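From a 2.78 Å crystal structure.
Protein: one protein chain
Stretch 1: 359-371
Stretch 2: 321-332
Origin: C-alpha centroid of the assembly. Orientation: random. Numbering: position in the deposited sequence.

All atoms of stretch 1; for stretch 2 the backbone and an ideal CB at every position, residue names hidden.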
# COMPACT_ATOMS: atom_id res chain seq x y z
N SER A 359 -8.80 -0.68 -10.96
CA SER A 359 -9.35 -2.00 -11.22
C SER A 359 -8.97 -3.00 -10.13
O SER A 359 -9.75 -3.91 -9.82
CB SER A 359 -8.89 -2.51 -12.59
OG SER A 359 -7.59 -2.05 -12.90
N GLY A 360 -7.79 -2.85 -9.53
CA GLY A 360 -7.34 -3.79 -8.53
C GLY A 360 -7.96 -3.63 -7.16
O GLY A 360 -7.68 -4.45 -6.28
N ASP A 361 -8.79 -2.61 -6.94
CA ASP A 361 -9.39 -2.36 -5.63
C ASP A 361 -10.53 -3.36 -5.38
O ASP A 361 -11.71 -3.02 -5.33
CB ASP A 361 -9.88 -0.92 -5.52
CG ASP A 361 -10.19 -0.53 -4.09
OD1 ASP A 361 -9.91 -1.34 -3.17
OD2 ASP A 361 -10.72 0.58 -3.87
N LEU A 362 -10.13 -4.61 -5.20
CA LEU A 362 -11.06 -5.72 -5.01
C LEU A 362 -10.99 -6.20 -3.57
O LEU A 362 -9.89 -6.37 -3.02
CB LEU A 362 -10.73 -6.85 -5.99
CG LEU A 362 -11.48 -8.17 -5.88
CD1 LEU A 362 -12.98 -7.93 -5.94
CD2 LEU A 362 -11.04 -9.09 -7.00
N MET A 363 -12.15 -6.40 -2.95
CA MET A 363 -12.22 -6.82 -1.55
C MET A 363 -12.54 -8.30 -1.38
O MET A 363 -12.42 -8.81 -0.26
CB MET A 363 -13.27 -5.98 -0.81
CG MET A 363 -12.87 -4.53 -0.61
SD MET A 363 -11.26 -4.35 0.18
CE MET A 363 -11.67 -3.35 1.61
N THR A 364 -12.96 -8.99 -2.44
CA THR A 364 -13.25 -10.42 -2.39
C THR A 364 -12.48 -11.12 -3.51
O THR A 364 -13.07 -11.51 -4.53
CB THR A 364 -14.75 -10.70 -2.51
OG1 THR A 364 -15.28 -9.97 -3.62
CG2 THR A 364 -15.47 -10.28 -1.24
N PRO A 365 -11.18 -11.30 -3.35
CA PRO A 365 -10.39 -11.96 -4.40
C PRO A 365 -10.36 -13.47 -4.24
O PRO A 365 -10.70 -14.03 -3.19
CB PRO A 365 -8.99 -11.36 -4.20
CG PRO A 365 -8.92 -11.14 -2.72
CD PRO A 365 -10.32 -10.82 -2.25
N ALA A 366 -9.93 -14.13 -5.31
CA ALA A 366 -9.68 -15.56 -5.24
C ALA A 366 -8.51 -15.82 -4.28
O ALA A 366 -7.55 -15.04 -4.26
CB ALA A 366 -9.37 -16.13 -6.62
N PRO A 367 -8.57 -16.89 -3.49
CA PRO A 367 -7.53 -17.12 -2.47
C PRO A 367 -6.12 -17.15 -3.04
O PRO A 367 -5.76 -18.03 -3.83
CB PRO A 367 -7.92 -18.48 -1.88
CG PRO A 367 -9.40 -18.55 -2.09
CD PRO A 367 -9.66 -17.88 -3.40
N GLY A 368 -5.30 -16.17 -2.63
CA GLY A 368 -3.91 -16.09 -3.04
C GLY A 368 -3.66 -15.48 -4.40
O GLY A 368 -2.51 -15.43 -4.83
N GLU A 369 -4.70 -15.01 -5.09
CA GLU A 369 -4.58 -14.45 -6.43
C GLU A 369 -5.39 -13.16 -6.47
O GLU A 369 -6.60 -13.18 -6.74
CB GLU A 369 -5.04 -15.44 -7.49
CG GLU A 369 -4.37 -16.80 -7.41
CD GLU A 369 -2.88 -16.72 -7.71
OE1 GLU A 369 -2.51 -16.04 -8.69
OE2 GLU A 369 -2.09 -17.34 -6.97
N PRO A 370 -4.76 -12.01 -6.22
CA PRO A 370 -5.53 -10.76 -6.11
C PRO A 370 -6.06 -10.24 -7.43
O PRO A 370 -6.83 -9.27 -7.43
CB PRO A 370 -4.51 -9.78 -5.50
CG PRO A 370 -3.19 -10.30 -5.94
CD PRO A 370 -3.31 -11.80 -6.02
N GLU A 371 -5.69 -10.85 -8.55
CA GLU A 371 -6.17 -10.41 -9.85
C GLU A 371 -7.45 -11.11 -10.29
O GLU A 371 -8.01 -10.75 -11.33
CB GLU A 371 -5.09 -10.61 -10.92
CG GLU A 371 -3.91 -9.66 -10.78
CD GLU A 371 -3.25 -9.35 -12.11
OE1 GLU A 371 -3.16 -10.26 -12.96
OE2 GLU A 371 -2.83 -8.19 -12.31
N UNK A 321 -4.46 -5.81 2.32
CA UNK A 321 -4.10 -7.22 2.23
C UNK A 321 -4.84 -7.99 1.13
O UNK A 321 -4.22 -8.89 0.54
CB UNK A 321 -4.37 -7.89 3.58
N UNK A 322 -6.11 -7.71 0.82
CA UNK A 322 -6.71 -8.38 -0.35
C UNK A 322 -6.00 -8.07 -1.65
O UNK A 322 -5.77 -8.99 -2.45
CB UNK A 322 -8.18 -7.98 -0.48
N UNK A 323 -5.64 -6.81 -1.90
CA UNK A 323 -4.93 -6.47 -3.13
C UNK A 323 -3.49 -6.94 -3.12
O UNK A 323 -2.95 -7.31 -4.17
CB UNK A 323 -4.97 -4.96 -3.36
N UNK A 324 -2.84 -6.94 -1.95
CA UNK A 324 -1.41 -7.19 -1.90
C UNK A 324 -1.08 -8.68 -1.91
O UNK A 324 -0.09 -9.09 -2.52
CB UNK A 324 -0.81 -6.53 -0.65
N UNK A 325 -1.90 -9.50 -1.25
CA UNK A 325 -1.63 -10.92 -1.14
C UNK A 325 -2.73 -11.81 -1.71
O UNK A 325 -2.48 -13.00 -1.91
CB UNK A 325 -1.40 -11.28 0.33
N UNK A 326 -3.91 -11.27 -1.98
CA UNK A 326 -5.05 -12.12 -2.26
C UNK A 326 -5.63 -12.75 -1.02
O UNK A 326 -6.16 -13.86 -1.08
CB UNK A 326 -4.65 -13.22 -3.25
N UNK A 327 -5.52 -12.06 0.12
CA UNK A 327 -5.97 -12.60 1.39
C UNK A 327 -7.48 -12.44 1.53
O UNK A 327 -8.03 -11.36 1.27
CB UNK A 327 -5.25 -11.91 2.55
N UNK A 328 -8.14 -13.51 1.94
CA UNK A 328 -9.57 -13.49 2.21
C UNK A 328 -9.78 -13.07 3.66
O UNK A 328 -9.08 -13.54 4.56
CB UNK A 328 -10.21 -14.85 1.93
N UNK A 329 -10.73 -12.16 3.88
CA UNK A 329 -11.14 -11.74 5.20
C UNK A 329 -12.59 -12.13 5.46
O UNK A 329 -13.40 -12.17 4.53
CB UNK A 329 -10.95 -10.23 5.36
N UNK A 330 -12.94 -12.44 6.71
CA UNK A 330 -14.35 -12.73 7.03
C UNK A 330 -15.20 -11.48 6.85
O UNK A 330 -14.84 -10.40 7.33
CB UNK A 330 -14.49 -13.26 8.46
N UNK A 331 -16.33 -11.63 6.17
CA UNK A 331 -17.18 -10.51 5.80
C UNK A 331 -18.60 -10.79 6.25
O UNK A 331 -19.17 -11.84 5.92
CB UNK A 331 -17.13 -10.25 4.29
N UNK A 332 -19.17 -9.86 7.01
CA UNK A 332 -20.55 -9.94 7.47
C UNK A 332 -21.26 -8.65 7.12
O UNK A 332 -20.71 -7.56 7.30
CB UNK A 332 -20.62 -10.21 8.97

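Position 321 opens a helix, and its ideal CB has nothing of stretch 1 within 5.5 Å, so this contact barely restricts the choice. The residue is Arg 321, whose NE makes a weak hydrogen bond to NE2 of the residue at 329, 3.4 Å away.

At 322 the CA-to-CB bond points toward stretch 1. The ideal CB lies 3.5 Å from Leu 362 O and 3.9 Å from Pro 365 CG, with Met 363 beside them. A compact apolar side chain would suit: alanine, valine or proline, the last allowed by a phi of -60° near the start of a helix. It is Pro 322, whose CB lies 4.1 Å from Pro 365 CG and whose CG lies 4.3 Å from Met 363 SD.

Position 323 points sideways, its ideal CB 4.0 Å from Gly 360 O. That carbonyl invites a short donor, so serine or threonine would serve, while alanine would fit without answering it. Ser 323, in the m rotamer, donates a hydrogen bond from OG to Gly 360 O at 3.1 Å. Its own carbonyl O lies 3.2 Å from Pro 370 CB, a close packing of ring against helix backbone.

Positions 324 and 325 both point away, leaving many types possible; they are Leu 324 and Tyr 325. At the latter the backbone makes the contact, Tyr 325 O receiving a CA-H...O approach from Gly 368 CA at 3.6 Å.

Position 326 is the most restrictive. Phi is +77°, and an ideal CB would lie 2.6 Å from Glu 369 N and 2.7 Å from Gly 368 C, as well as being jammed against the preceding carbonyl. Glycine is the clear answer, and Gly 326 lets the turn of stretch 1 come close: Gly 368 N donates a nearly straight hydrogen bond to Gly 326 O at 2.9 Å.

Position 327 points away and could take many side chains; it is Ala 327.

Position 328 points sideways, its ideal CB 5.2 Å from Pro 365 O, with the ring of Pro 367 nearby. A medium apolar group such as valine, isoleucine or leucine would suit. Val 328 places CG2 4.2 Å from Pro 367 CG.

Positions 329 and 330 are left open by stretch 1; they are His 329, whose NE2 accepts the weak bond from Arg 321, and Pro 330.

At 331, in a strand, CB points toward stretch 1 but across a gap, so a longer apolar chain is favoured. Ile 331 spans it, CD1 reaching 3.6 Å from Thr 364 CG2.

Position 332 is out of reach; it is Thr 332.

Stretch 2 (321-332) RPSLYGAVHPIT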
# COMPACT_ATOMS: atom_id res chain seq x y z
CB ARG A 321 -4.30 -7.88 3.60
CG ARG A 321 -3.46 -7.25 4.70
CD ARG A 321 -3.31 -8.16 5.92
NE ARG A 321 -4.19 -9.32 5.88
CZ ARG A 321 -3.77 -10.58 5.80
NH1 ARG A 321 -2.47 -10.86 5.76
NH2 ARG A 321 -4.65 -11.57 5.76
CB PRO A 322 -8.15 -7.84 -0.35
CG PRO A 322 -8.43 -7.53 1.06
CD PRO A 322 -7.13 -7.02 1.62
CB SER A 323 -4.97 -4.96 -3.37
OG SER A 323 -6.30 -4.49 -3.56
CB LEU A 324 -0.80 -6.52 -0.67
CG LEU A 324 0.73 -6.50 -0.59
CD1 LEU A 324 1.33 -5.96 -1.88
CD2 LEU A 324 1.18 -5.69 0.60
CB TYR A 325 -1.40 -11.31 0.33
CG TYR A 325 -0.46 -10.41 1.08
CD1 TYR A 325 0.86 -10.23 0.66
CD2 TYR A 325 -0.88 -9.73 2.23
CE1 TYR A 325 1.72 -9.41 1.35
CE2 TYR A 325 -0.02 -8.91 2.93
CZ TYR A 325 1.28 -8.75 2.49
OH TYR A 325 2.15 -7.93 3.17
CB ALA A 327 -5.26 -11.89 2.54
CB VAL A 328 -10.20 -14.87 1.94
CG1 VAL A 328 -11.72 -14.79 2.05
CG2 VAL A 328 -9.79 -15.38 0.57
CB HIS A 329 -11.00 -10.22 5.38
CG HIS A 329 -9.58 -9.74 5.44
ND1 HIS A 329 -9.11 -8.94 6.46
CD2 HIS A 329 -8.54 -9.94 4.60
CE1 HIS A 329 -7.83 -8.68 6.25
NE2 HIS A 329 -7.46 -9.27 5.13
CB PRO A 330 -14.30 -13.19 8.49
CG PRO A 330 -12.86 -13.40 8.81
CD PRO A 330 -12.08 -12.52 7.90
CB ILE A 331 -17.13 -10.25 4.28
CG1 ILE A 331 -15.71 -9.87 3.86
CG2 ILE A 331 -18.13 -9.16 3.90
CD1 ILE A 331 -15.47 -9.96 2.38
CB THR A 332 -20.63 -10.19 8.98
OG1 THR A 332 -20.08 -11.48 9.28
CG2 THR A 332 -22.07 -10.14 9.46
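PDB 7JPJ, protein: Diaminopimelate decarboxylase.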